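Local coordinates for tight junction protein ZO-3 (Homo sapiens, PDB 3KFV) that links tight junction transmembrane proteins such as claudins and occludin to the actin cytoskeleton, as a scaffold of the MAGUK family, at residues 278-281 with 282-285; 231-234 with 235-239; 188-191 with 192-196; 164-167 with 168-172; 207-210 with 211-214. All coordinates share one frame; numbering follows the deposited sequence.

Overall arrangement
All five contacts are local ones within the guanylate kinase-like domain of this SH3-kinase fragment, which was crystallised in its apo form, and they sit on or beside helices that surround its parallel sheet. Contacts 1 and 4, with centres about 15 Å apart, are joined by polar bonds: Glu165 OE1 lies 2.7 Å from Tyr280 OH, and Glu165 OE2 lies 2.9 Å from Lys284 NZ in a salt bridge. Contact 2 touches contact 1 through Leu236 and Trp279. Contact 3 packs on contact 4 through Ile194 and on contact 5 through Leu188 and Leu213. Contacts 2 and 3 are the most distant pair, their centres about 33 Å apart.

Contact 1 (278-281 with 282-285); sequences TWYQ and ELKA
Helix 278-290 packs on the parallel sheet of the guanylate kinase-like domain, and its first turns bring Tyr280 against Lys284. CE of Lys284 lies 3.5 Å from CE2 of Tyr280, approaching the ring obliquely, while CG of the lysine stands above one face near the rim. The chain of Lys284 is bent at its third torsion (chi3 -67°), which sets NZ beside the amide of Gln281, 3.7 Å from Gln281 OE1. Both polar ends have their main partner in Glu165, where helix 155-165 ends: the lysine forms a salt bridge and the tyrosine hydroxyl a hydrogen bond. A leucine in place of Lys284 would probably leave that carboxylate without its positive mate and uncover part of the tyrosine ring. The sheet-facing side of the helix is apolar, as expected of a helix layered on the central sheet of an alpha/beta fold. There CD2 of Leu283 meets the edge of the Trp279 indole, 4.2 Å from Trp279 CZ3, and Phe225 of strand 221-227 contacts both residues, edge-to-face with the tryptophan. On another side Thr278 and Glu282 run alongside each other, with CG2 of Thr278 3.7 Å from OE2 of Glu282. Four successive i to i+4 backbone bonds hold the turns, from Glu282 N to Thr278 O (2.9 Å) through Ala285 N to Gln281 O (3.1 Å).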
loop_
_atom_site.group_PDB
_atom_site.type_symbol
_atom_site.label_atom_id
_atom_site.label_comp_id
_atom_site.label_asym_id
_atom_site.label_seq_id
_atom_site.Cartn_x
_atom_site.Cartn_y
_atom_site.Cartn_z
ATOM N N THR A 278 7.513 -22.679 -5.760
ATOM C CA THR A 278 8.424 -21.568 -6.002
ATOM C C THR A 278 7.824 -20.200 -5.644
ATOM O O THR A 278 8.426 -19.443 -4.880
ATOM C CB THR A 278 8.995 -21.603 -7.442
ATOM O OG1 THR A 278 9.964 -22.658 -7.535
ATOM C CG2 THR A 278 9.670 -20.290 -7.795
ATOM N N TRP A 279 6.642 -19.887 -6.170
ATOM C CA TRP A 279 6.012 -18.594 -5.883
ATOM C C TRP A 279 5.777 -18.397 -4.390
ATOM O O TRP A 279 5.853 -17.280 -3.882
ATOM C CB TRP A 279 4.692 -18.434 -6.639
ATOM C CG TRP A 279 3.610 -19.392 -6.218
ATOM C CD1 TRP A 279 3.285 -20.573 -6.818
ATOM C CD2 TRP A 279 2.704 -19.241 -5.116
ATOM N NE1 TRP A 279 2.237 -21.169 -6.159
ATOM C CE2 TRP A 279 1.859 -20.371 -5.111
ATOM C CE3 TRP A 279 2.525 -18.262 -4.131
ATOM C CZ2 TRP A 279 0.850 -20.549 -4.161
ATOM C CZ3 TRP A 279 1.519 -18.442 -3.186
ATOM C CH2 TRP A 279 0.697 -19.577 -3.209
ATOM N N TYR A 280 5.489 -19.494 -3.699
ATOM C CA TYR A 280 5.268 -19.469 -2.263
ATOM C C TYR A 280 6.576 -19.207 -1.523
ATOM O O TYR A 280 6.595 -18.505 -0.512
ATOM C CB TYR A 280 4.656 -20.790 -1.802
ATOM C CG TYR A 280 4.321 -20.814 -0.332
ATOM C CD1 TYR A 280 3.243 -20.091 0.162
ATOM C CD2 TYR A 280 5.082 -21.557 0.565
ATOM C CE1 TYR A 280 2.932 -20.106 1.505
ATOM C CE2 TYR A 280 4.781 -21.576 1.909
ATOM C CZ TYR A 280 3.704 -20.850 2.375
ATOM O OH TYR A 280 3.393 -20.858 3.717
ATOM N N GLN A 281 7.664 -19.782 -2.032
ATOM C CA GLN A 281 8.996 -19.553 -1.475
ATOM C C GLN A 281 9.397 -18.082 -1.604
ATOM O O GLN A 281 9.720 -17.424 -0.609
ATOM C CB GLN A 281 10.032 -20.440 -2.168
ATOM C CG GLN A 281 9.860 -21.936 -1.902
ATOM C CD GLN A 281 10.097 -22.311 -0.448
ATOM O OE1 GLN A 281 9.173 -22.718 0.258
ATOM N NE2 GLN A 281 11.337 -22.172 0.005
ATOM N N GLU A 282 9.376 -17.575 -2.834
ATOM C CA GLU A 282 9.635 -16.161 -3.085
ATOM C C GLU A 282 8.742 -15.278 -2.221
ATOM O O GLU A 282 9.191 -14.266 -1.685
ATOM C CB GLU A 282 9.466 -15.835 -4.570
ATOM C CG GLU A 282 10.782 -15.894 -5.344
ATOM C CD GLU A 282 10.610 -16.183 -6.836
ATOM O OE1 GLU A 282 9.767 -15.530 -7.497
ATOM O OE2 GLU A 282 11.342 -17.059 -7.350
ATOM N N LEU A 283 7.481 -15.668 -2.071
ATOM C CA LEU A 283 6.572 -14.908 -1.223
ATOM C C LEU A 283 7.176 -14.741 0.159
ATOM O O LEU A 283 7.383 -13.622 0.616
ATOM C CB LEU A 283 5.204 -15.584 -1.127
ATOM C CG LEU A 283 4.179 -14.956 -0.174
ATOM C CD1 LEU A 283 4.013 -13.460 -0.414
ATOM C CD2 LEU A 283 2.834 -15.663 -0.275
ATOM N N LYS A 284 7.476 -15.860 0.812
ATOM C CA LYS A 284 7.952 -15.842 2.193
ATOM C C LYS A 284 9.212 -15.003 2.360
ATOM O O LYS A 284 9.369 -14.293 3.349
ATOM C CB LYS A 284 8.178 -17.265 2.706
ATOM C CG LYS A 284 6.902 -17.985 3.110
ATOM C CD LYS A 284 7.206 -19.286 3.836
ATOM C CE LYS A 284 7.849 -20.302 2.910
ATOM N NZ LYS A 284 8.276 -21.525 3.637
ATOM N N ALA A 285 10.103 -15.082 1.377
ATOM C CA ALA A 285 11.343 -14.316 1.401
ATOM C C ALA A 285 11.057 -12.818 1.258
ATOM O O ALA A 285 11.688 -11.982 1.911
ATOM C CB ALA A 285 12.275 -14.796 0.300
#

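Contact 2 (231-234 with 235-239); sequences PALK and ALRQW
Ala235 N reaches back to Pro231 O at 2.9 Å, the first of four consecutive i to i+4 hydrogen bonds. Leu236 N bonds to Ala232 O at 3.2 Å, and Arg237 N and Gln238 N continue the ladder to Leu233 O and Lys234 O. Among the side chains, Leu233 and Arg237 lie alongside each other and point the same way: CD1 of Leu233 is 4.1 Å from CG of Arg237, and the same CG rests 3.4 Å from Leu233 O. The arginine leaves the helix with CG anti to its own carbonyl carbon (chi1 -75°), then bends at chi3 (64°), which carries the guanidinium away from Leu233. Its NH1 is taken up by a salt bridge to Asp156 and a hydrogen bond to Ser244. These residues belong to helix 230-240, which follows strand 221-227 in the kinase-like fold; just ahead of it, Ser229 OG bonds to Ala232 N in the first turn. Leu233 packs on Tyr252, and the side chain of Arg237 on Leu251, so this face of the helix is covered by helix 248-262. Elsewhere the contacts are of side-chain bases with carbonyl oxygens one turn back: CB of Leu236 lies 3.5 Å from Ala232 O, and CB of Gln238 lies 3.3 Å from Lys234 O. Lys234 extends outward and touches Thr248 of helix 248-262.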
loop_
_atom_site.group_PDB
_atom_site.type_symbol
_atom_site.label_atom_id
_atom_site.label_comp_id
_atom_site.label_asym_id
_atom_site.label_seq_id
_atom_site.Cartn_x
_atom_site.Cartn_y
_atom_site.Cartn_z
ATOM N N PRO A 231 -6.086 -21.532 -18.176
ATOM C CA PRO A 231 -5.817 -22.947 -17.902
ATOM C C PRO A 231 -4.783 -23.107 -16.790
ATOM O O PRO A 231 -5.054 -23.789 -15.802
ATOM C CB PRO A 231 -5.247 -23.455 -19.229
ATOM C CG PRO A 231 -5.805 -22.533 -20.257
ATOM C CD PRO A 231 -5.884 -21.191 -19.595
ATOM N N ALA A 232 -3.620 -22.478 -16.953
ATOM C CA ALA A 232 -2.518 -22.621 -15.999
ATOM C C ALA A 232 -2.952 -22.309 -14.569
ATOM O O ALA A 232 -2.445 -22.898 -13.614
ATOM C CB ALA A 232 -1.345 -21.741 -16.402
ATOM N N LEU A 233 -3.898 -21.384 -14.437
ATOM C CA LEU A 233 -4.416 -20.984 -13.138
ATOM C C LEU A 233 -5.416 -22.003 -12.594
ATOM O O LEU A 233 -5.464 -22.263 -11.387
ATOM C CB LEU A 233 -5.073 -19.607 -13.236
ATOM C CG LEU A 233 -5.769 -19.107 -11.968
ATOM C CD1 LEU A 233 -4.784 -19.015 -10.810
ATOM C CD2 LEU A 233 -6.445 -17.768 -12.221
ATOM N N LYS A 234 -6.222 -22.572 -13.487
ATOM C CA LYS A 234 -7.184 -23.597 -13.102
ATOM C C LYS A 234 -6.441 -24.826 -12.605
ATOM O O LYS A 234 -6.849 -25.463 -11.633
ATOM C CB LYS A 234 -8.075 -23.967 -14.286
ATOM C CG LYS A 234 -9.235 -24.876 -13.930
ATOM C CD LYS A 234 -9.957 -25.359 -15.181
ATOM C CE LYS A 234 -11.065 -26.349 -14.836
ATOM N NZ LYS A 234 -11.658 -26.964 -16.058
ATOM N N ALA A 235 -5.342 -25.148 -13.278
ATOM C CA ALA A 235 -4.499 -26.264 -12.881
ATOM C C ALA A 235 -3.963 -26.026 -11.482
ATOM O O ALA A 235 -4.189 -26.823 -10.573
ATOM C CB ALA A 235 -3.360 -26.435 -13.860
ATOM N N LEU A 236 -3.251 -24.916 -11.319
ATOM C CA LEU A 236 -2.699 -24.521 -10.026
ATOM C C LEU A 236 -3.732 -24.594 -8.898
ATOM O O LEU A 236 -3.457 -25.124 -7.823
ATOM C CB LEU A 236 -2.133 -23.103 -10.118
ATOM C CG LEU A 236 -1.419 -22.535 -8.892
ATOM C CD1 LEU A 236 -0.329 -23.484 -8.419
ATOM C CD2 LEU A 236 -0.834 -21.180 -9.221
ATOM N N ARG A 237 -4.919 -24.053 -9.144
ATOM C CA ARG A 237 -5.949 -24.022 -8.113
ATOM C C ARG A 237 -6.458 -25.420 -7.788
ATOM O O ARG A 237 -6.648 -25.756 -6.622
ATOM C CB ARG A 237 -7.097 -23.081 -8.497
ATOM C CG ARG A 237 -6.741 -21.603 -8.347
ATOM C CD ARG A 237 -7.969 -20.690 -8.340
ATOM N NE ARG A 237 -8.845 -20.935 -7.198
ATOM C CZ ARG A 237 -8.650 -20.444 -5.976
ATOM N NH1 ARG A 237 -9.503 -20.730 -5.002
ATOM N NH2 ARG A 237 -7.602 -19.671 -5.722
ATOM N N GLN A 238 -6.662 -26.237 -8.817
ATOM C CA GLN A 238 -7.168 -27.592 -8.626
ATOM C C GLN A 238 -6.205 -28.403 -7.774
ATOM O O GLN A 238 -6.616 -29.281 -7.016
ATOM C CB GLN A 238 -7.373 -28.285 -9.975
ATOM C CG GLN A 238 -8.262 -29.525 -9.903
ATOM C CD GLN A 238 -9.735 -29.173 -9.728
ATOM O OE1 GLN A 238 -10.272 -28.317 -10.445
ATOM N NE2 GLN A 238 -10.395 -29.832 -8.774
ATOM N N TRP A 239 -4.919 -28.092 -7.902
ATOM C CA TRP A 239 -3.857 -28.810 -7.204
ATOM C C TRP A 239 -3.677 -28.325 -5.764
ATOM O O TRP A 239 -3.474 -29.133 -4.859
ATOM C CB TRP A 239 -2.559 -28.707 -8.019
ATOM C CG TRP A 239 -1.261 -28.942 -7.292
ATOM C CD1 TRP A 239 -0.282 -28.017 -7.054
ATOM C CD2 TRP A 239 -0.777 -30.183 -6.754
ATOM N NE1 TRP A 239 0.771 -28.601 -6.389
ATOM C CE2 TRP A 239 0.493 -29.928 -6.190
ATOM C CE3 TRP A 239 -1.298 -31.480 -6.681
ATOM C CZ2 TRP A 239 1.247 -30.920 -5.564
ATOM C CZ3 TRP A 239 -0.541 -32.470 -6.059
ATOM C CH2 TRP A 239 0.716 -32.183 -5.512
#

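Contact 3 (188-191 with 192-196); sequences LDTV and RVIAE
Asp189 and Arg192, three residues apart on helix 188-196, form the one salt bridge of this contact. NE of Arg192 donates to OD1 of Asp189 at 3.1 Å along a nearly straight N-H line (167°). The oxygen lies in the guanidinium plane, at its edge, and offers its anti lone pair, the one turned away from OD2. NH2 stays farther off, 3.5 Å from the same OD1, and the carboxylate and guanidinium planes are 43° apart, unlike a flat two-pronged pairing. A turn at chi3 (-26°) folds the arginine back along the helix toward the aspartate. Backbone bonds make up the second group: Arg192 N to Leu188 O and Val193 N to Asp189 O are both 2.9 Å, Ile194 N to Thr190 O is weak at 3.4 Å, and Ala195 N to Val191 O follows. Two looser touches set apolar carbons beside the charged groups. CD2 of Leu188 lies 4.2 Å from NH2 of Arg192, and Tyr218 packs on both residues. CG2 of Val193 comes within 4.2 Å of OD2 of Asp189, the two side chains crossing at a slant. On the inner side Val191 and Ile194 pack on strand 200-203, both touching Ala201. With NE as the donor, the ion pair holds the guanidinium at the edge nearest its own chain, and an acidic group in the first turn of a helix would probably also interact favourably with the positive end of the helix dipole.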
loop_
_atom_site.group_PDB
_atom_site.type_symbol
_atom_site.label_atom_id
_atom_site.label_comp_id
_atom_site.label_asym_id
_atom_site.label_seq_id
_atom_site.Cartn_x
_atom_site.Cartn_y
_atom_site.Cartn_z
ATOM N N LEU A 188 -9.805 -1.132 10.692
ATOM C CA LEU A 188 -8.440 -0.908 11.148
ATOM C C LEU A 188 -8.126 -1.606 12.484
ATOM O O LEU A 188 -7.055 -2.193 12.641
ATOM C CB LEU A 188 -8.182 0.589 11.266
ATOM C CG LEU A 188 -6.778 1.002 11.683
ATOM C CD1 LEU A 188 -5.778 0.548 10.632
ATOM C CD2 LEU A 188 -6.719 2.507 11.892
ATOM N N ASP A 189 -9.051 -1.549 13.441
ATOM C CA ASP A 189 -8.812 -2.161 14.746
ATOM C C ASP A 189 -8.495 -3.635 14.613
ATOM O O ASP A 189 -7.726 -4.190 15.404
ATOM C CB ASP A 189 -10.003 -1.993 15.687
ATOM C CG ASP A 189 -9.624 -2.221 17.148
ATOM O OD1 ASP A 189 -8.614 -1.617 17.597
ATOM O OD2 ASP A 189 -10.322 -3.004 17.844
ATOM N N THR A 190 -9.100 -4.279 13.622
ATOM C CA THR A 190 -8.848 -5.694 13.407
ATOM C C THR A 190 -7.365 -5.896 13.158
ATOM O O THR A 190 -6.739 -6.772 13.766
ATOM C CB THR A 190 -9.647 -6.253 12.230
ATOM O OG1 THR A 190 -11.034 -6.270 12.573
ATOM C CG2 THR A 190 -9.211 -7.669 11.928
ATOM N N VAL A 191 -6.810 -5.065 12.277
ATOM C CA VAL A 191 -5.399 -5.139 11.914
ATOM C C VAL A 191 -4.519 -4.777 13.105
ATOM O O VAL A 191 -3.549 -5.474 13.401
ATOM C CB VAL A 191 -5.075 -4.211 10.728
ATOM C CG1 VAL A 191 -3.627 -4.383 10.296
ATOM C CG2 VAL A 191 -6.016 -4.495 9.568
ATOM N N ARG A 192 -4.870 -3.695 13.792
ATOM C CA ARG A 192 -4.139 -3.269 14.983
ATOM C C ARG A 192 -4.036 -4.379 16.039
ATOM O O ARG A 192 -2.974 -4.611 16.610
ATOM C CB ARG A 192 -4.800 -2.040 15.606
ATOM C CG ARG A 192 -3.870 -1.217 16.481
ATOM C CD ARG A 192 -4.639 -0.340 17.448
ATOM N NE ARG A 192 -5.977 -0.018 16.963
ATOM C CZ ARG A 192 -6.284 1.054 16.233
ATOM N NH1 ARG A 192 -5.344 1.925 15.887
ATOM N NH2 ARG A 192 -7.538 1.254 15.852
ATOM N N VAL A 193 -5.149 -5.049 16.311
ATOM C CA VAL A 193 -5.159 -6.100 17.322
ATOM C C VAL A 193 -4.172 -7.216 16.968
ATOM O O VAL A 193 -3.476 -7.731 17.849
ATOM C CB VAL A 193 -6.590 -6.656 17.561
ATOM C CG1 VAL A 193 -6.550 -8.098 18.021
ATOM C CG2 VAL A 193 -7.320 -5.798 18.573
ATOM N N ILE A 194 -4.094 -7.563 15.681
ATOM C CA ILE A 194 -3.202 -8.628 15.214
ATOM C C ILE A 194 -1.730 -8.215 15.260
ATOM O O ILE A 194 -0.863 -9.018 15.606
ATOM C CB ILE A 194 -3.543 -9.063 13.778
ATOM C CG1 ILE A 194 -4.818 -9.908 13.764
ATOM C CG2 ILE A 194 -2.389 -9.835 13.165
ATOM C CD1 ILE A 194 -5.455 -10.026 12.391
ATOM N N ALA A 195 -1.446 -6.967 14.907
ATOM C CA ALA A 195 -0.081 -6.462 14.982
ATOM C C ALA A 195 0.407 -6.368 16.435
ATOM O O ALA A 195 1.611 -6.391 16.699
ATOM C CB ALA A 195 0.029 -5.115 14.287
ATOM N N GLU A 196 -0.532 -6.264 17.370
ATOM C CA GLU A 196 -0.202 -6.191 18.790
ATOM C C GLU A 196 0.281 -7.543 19.312
ATOM O O GLU A 196 1.096 -7.599 20.236
ATOM C CB GLU A 196 -1.406 -5.706 19.611
ATOM C CG GLU A 196 -1.657 -4.200 19.561
#

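Contact 4 (164-167 with 168-172); sequences AEMP and DQFEI
Met166, a selenomethionine in this crystal, and Phe170 lie alongside each other in a Met-aromatic contact. SE approaches the phenyl ring at its edge, 5.3 Å from the centroid and 82° off the ring normal. CB of Met166 also lies at the edge, in the ring plane, 4.0 Å from Phe170 CD2. The methyl CE closes on the ring more obliquely, 3.4 Å from Phe170 CE2, because the chain bends at its last torsion (chi3 -69°), which turns the methyl from the selenium toward the ring. Behind these side chains the backbone makes a tight turn. Gln169 N bonds to Met166 O at 3.1 Å, above the plane of that carbonyl, and Phe170 N adds a weak bond to the same oxygen at 3.3 Å. Pro167 and Asp168 occupy the two central positions with backbone angles of a type I beta turn. The aspartate side chain takes the crowded position between its own N and carbonyl carbon (chi1 57°), which lays OD1 back over the turn, 3.6 Å from Met166 C. Farther out, helix 278-290 flanks the pair: Lys284 and Arg288 pack on Met166, and Ile287 on Phe170. Leu162 and Thr163 of helix 155-165 also touch Phe170, whose ring meets that of His200. Backbone bonds from Gln169 and Glu171 to His200 bring the chain into the sheet beside strand 200-203. The turn thus completes a beta-alpha-beta unit, leading from strand 148-151 through helix 155-165 to strand 170-172 at one side of the parallel sheet, as in the alpha/beta core of guanylate kinases.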
loop_
_atom_site.group_PDB
_atom_site.type_symbol
_atom_site.label_atom_id
_atom_site.label_comp_id
_atom_site.label_asym_id
_atom_site.label_seq_id
_atom_site.Cartn_x
_atom_site.Cartn_y
_atom_site.Cartn_z
ATOM N N ALA A 164 -0.956 -21.679 8.428
ATOM C CA ALA A 164 -0.897 -23.099 8.728
ATOM C C ALA A 164 0.536 -23.499 9.042
ATOM O O ALA A 164 0.788 -24.371 9.874
ATOM C CB ALA A 164 -1.426 -23.903 7.558
ATOM N N GLU A 165 1.476 -22.850 8.367
ATOM C CA GLU A 165 2.883 -23.185 8.505
ATOM C C GLU A 165 3.504 -22.419 9.668
ATOM O O GLU A 165 4.452 -22.892 10.301
ATOM C CB GLU A 165 3.612 -22.867 7.199
ATOM C CG GLU A 165 5.087 -23.199 7.192
ATOM C CD GLU A 165 5.745 -22.901 5.853
ATOM O OE1 GLU A 165 5.013 -22.663 4.870
ATOM O OE2 GLU A 165 6.990 -22.905 5.779
HETATM N N MSE A 166 2.952 -21.240 9.956
HETATM C CA MSE A 166 3.545 -20.329 10.929
HETATM C C MSE A 166 2.500 -19.531 11.702
HETATM O O MSE A 166 2.422 -18.311 11.572
HETATM C CB MSE A 166 4.506 -19.371 10.226
HETATM C CG MSE A 166 5.674 -20.061 9.538
HETATM SE SE MSE A 166 6.636 -18.898 8.277
HETATM C CE MSE A 166 5.266 -18.712 6.891
ATOM N N PRO A 167 1.715 -20.221 12.544
ATOM C CA PRO A 167 0.622 -19.617 13.315
ATOM C C PRO A 167 1.115 -18.504 14.230
ATOM O O PRO A 167 0.318 -17.694 14.699
ATOM C CB PRO A 167 0.119 -20.778 14.178
ATOM C CG PRO A 167 0.662 -22.008 13.550
ATOM C CD PRO A 167 1.947 -21.623 12.928
ATOM N N ASP A 168 2.416 -18.472 14.493
ATOM C CA ASP A 168 2.969 -17.550 15.481
ATOM C C ASP A 168 3.389 -16.224 14.862
ATOM O O ASP A 168 3.738 -15.276 15.575
ATOM C CB ASP A 168 4.148 -18.194 16.234
ATOM C CG ASP A 168 5.271 -18.658 15.301
ATOM O OD1 ASP A 168 4.997 -19.444 14.352
ATOM O OD2 ASP A 168 6.437 -18.252 15.538
ATOM N N GLN A 169 3.341 -16.158 13.533
ATOM C CA GLN A 169 3.804 -14.974 12.819
ATOM C C GLN A 169 2.762 -14.413 11.876
ATOM O O GLN A 169 2.969 -13.358 11.286
ATOM C CB GLN A 169 5.051 -15.304 12.014
ATOM C CG GLN A 169 6.021 -16.182 12.747
ATOM C CD GLN A 169 7.436 -15.864 12.369
ATOM O OE1 GLN A 169 7.774 -14.702 12.111
ATOM N NE2 GLN A 169 8.284 -16.892 12.332
ATOM N N PHE A 170 1.654 -15.132 11.732
ATOM C CA PHE A 170 0.612 -14.761 10.786
ATOM C C PHE A 170 -0.766 -15.061 11.343
ATOM O O PHE A 170 -0.982 -16.087 11.978
ATOM C CB PHE A 170 0.783 -15.518 9.465
ATOM C CG PHE A 170 2.026 -15.154 8.707
ATOM C CD1 PHE A 170 2.065 -14.015 7.921
ATOM C CD2 PHE A 170 3.151 -15.959 8.765
ATOM C CE1 PHE A 170 3.209 -13.680 7.214
ATOM C CE2 PHE A 170 4.293 -15.633 8.060
ATOM C CZ PHE A 170 4.323 -14.492 7.282
ATOM N N GLU A 171 -1.698 -14.152 11.096
ATOM C CA GLU A 171 -3.102 -14.403 11.356
ATOM C C GLU A 171 -3.893 -13.723 10.259
ATOM O O GLU A 171 -3.574 -12.605 9.871
ATOM C CB GLU A 171 -3.526 -13.859 12.721
ATOM C CG GLU A 171 -4.985 -14.150 13.038
ATOM C CD GLU A 171 -5.404 -13.703 14.429
ATOM O OE1 GLU A 171 -6.599 -13.358 14.602
ATOM O OE2 GLU A 171 -4.548 -13.703 15.345
ATOM N N ILE A 172 -4.914 -14.399 9.749
ATOM C CA ILE A 172 -5.790 -13.784 8.764
ATOM C C ILE A 172 -6.693 -12.754 9.433
ATOM O O ILE A 172 -7.362 -13.053 10.420
ATOM C CB ILE A 172 -6.650 -14.829 8.040
ATOM C CG1 ILE A 172 -5.779 -15.677 7.121
ATOM C CG2 ILE A 172 -7.746 -14.153 7.243
ATOM C CD1 ILE A 172 -6.527 -16.786 6.442
#

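Contact 5 (207-210 with 211-214); sequences PSAI and ERLN
Four i to i+4 bonds knit residues 207-210 to 211-214, from Glu211 N to Pro207 O (3.0 Å) through Asn214 N to Ile210 O (2.9 Å). Arg212 curls back along the helix: bent at chi3 (-65°), it lays one guanidinium face over the backbone of Ser208 and Ala209. NH2 comes 3.4 Å from Ala209 CA and 3.8 Å from Ala209 CB, while Ser208 O stands off the same face toward its rim. NH1 has a long, weak ion pair with Glu120. A serine in place of Arg212 would probably expose the backbone beneath it and leave Glu120 without this distant positive charge. Ile210 and Asn214 lie side by side, CG2 of Ile210 3.9 Å from ND2 of Asn214. CG of Glu211, anti to its own carbonyl carbon (chi1 -54°), rests near Pro207 O. Thr206 OG1 accepts from Ala209 N at the start of the helix, and Ile210 packs on Val149 and Leu151 of strand 148-151. Coming between parallel strands 200-203 and 221-227 in the chain, helix 207-215 is the crossover helix of a beta-alpha-beta unit in the kinase-like fold.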
loop_
_atom_site.group_PDB
_atom_site.type_symbol
_atom_site.label_atom_id
_atom_site.label_comp_id
_atom_site.label_asym_id
_atom_site.label_seq_id
_atom_site.Cartn_x
_atom_site.Cartn_y
_atom_site.Cartn_z
ATOM N N PRO A 207 -7.938 -2.192 -3.689
ATOM C CA PRO A 207 -7.004 -1.072 -3.823
ATOM C C PRO A 207 -7.361 0.073 -2.881
ATOM O O PRO A 207 -6.464 0.698 -2.309
ATOM C CB PRO A 207 -7.198 -0.647 -5.275
ATOM C CG PRO A 207 -7.526 -1.925 -5.977
ATOM C CD PRO A 207 -8.355 -2.723 -5.000
ATOM N N SER A 208 -8.656 0.341 -2.722
ATOM C CA SER A 208 -9.113 1.409 -1.836
ATOM C C SER A 208 -8.661 1.161 -0.408
ATOM O O SER A 208 -8.091 2.046 0.230
ATOM C CB SER A 208 -10.632 1.544 -1.889
ATOM O OG SER A 208 -11.077 1.665 -3.229
ATOM N N ALA A 209 -8.912 -0.047 0.091
ATOM C CA ALA A 209 -8.427 -0.438 1.412
ATOM C C ALA A 209 -6.925 -0.180 1.564
ATOM O O ALA A 209 -6.462 0.312 2.601
ATOM C CB ALA A 209 -8.731 -1.901 1.670
ATOM N N ILE A 210 -6.168 -0.516 0.525
ATOM C CA ILE A 210 -4.724 -0.353 0.552
ATOM C C ILE A 210 -4.303 1.107 0.698
ATOM O O ILE A 210 -3.369 1.408 1.436
ATOM C CB ILE A 210 -4.071 -0.961 -0.696
ATOM C CG1 ILE A 210 -4.410 -2.444 -0.789
ATOM C CG2 ILE A 210 -2.566 -0.766 -0.665
ATOM C CD1 ILE A 210 -3.877 -3.111 -2.035
ATOM N N GLU A 211 -4.991 2.009 0.006
ATOM C CA GLU A 211 -4.681 3.437 0.083
ATOM C C GLU A 211 -4.922 4.004 1.485
ATOM O O GLU A 211 -4.178 4.861 1.956
ATOM C CB GLU A 211 -5.485 4.223 -0.960
ATOM C CG GLU A 211 -5.313 3.702 -2.379
ATOM C CD GLU A 211 -5.883 4.632 -3.446
ATOM O OE1 GLU A 211 -6.439 5.696 -3.086
ATOM O OE2 GLU A 211 -5.774 4.295 -4.652
ATOM N N ARG A 212 -5.967 3.521 2.146
ATOM C CA ARG A 212 -6.248 3.926 3.517
ATOM C C ARG A 212 -5.138 3.475 4.466
ATOM O O ARG A 212 -4.681 4.248 5.311
ATOM C CB ARG A 212 -7.606 3.376 3.978
ATOM C CG ARG A 212 -8.817 4.094 3.385
ATOM C CD ARG A 212 -10.113 3.718 4.099
ATOM N NE ARG A 212 -10.451 2.309 3.912
ATOM C CZ ARG A 212 -11.173 1.833 2.899
ATOM N NH1 ARG A 212 -11.646 2.659 1.970
ATOM N NH2 ARG A 212 -11.422 0.527 2.812
ATOM N N LEU A 213 -4.702 2.224 4.328
ATOM C CA LEU A 213 -3.645 1.694 5.188
ATOM C C LEU A 213 -2.330 2.422 4.949
ATOM O O LEU A 213 -1.591 2.725 5.892
ATOM C CB LEU A 213 -3.461 0.188 4.975
ATOM C CG LEU A 213 -4.580 -0.706 5.510
ATOM C CD1 LEU A 213 -4.523 -2.074 4.863
ATOM C CD2 LEU A 213 -4.511 -0.815 7.028
ATOM N N ASN A 214 -2.036 2.697 3.685
ATOM C CA ASN A 214 -0.875 3.509 3.364
ATOM C C ASN A 214 -0.985 4.877 4.027
ATOM O O ASN A 214 0.007 5.422 4.504
ATOM C CB ASN A 214 -0.722 3.668 1.857
ATOM C CG ASN A 214 -0.132 2.446 1.204
ATOM O OD1 ASN A 214 0.494 1.619 1.864
ATOM N ND2 ASN A 214 -0.318 2.323 -0.100
#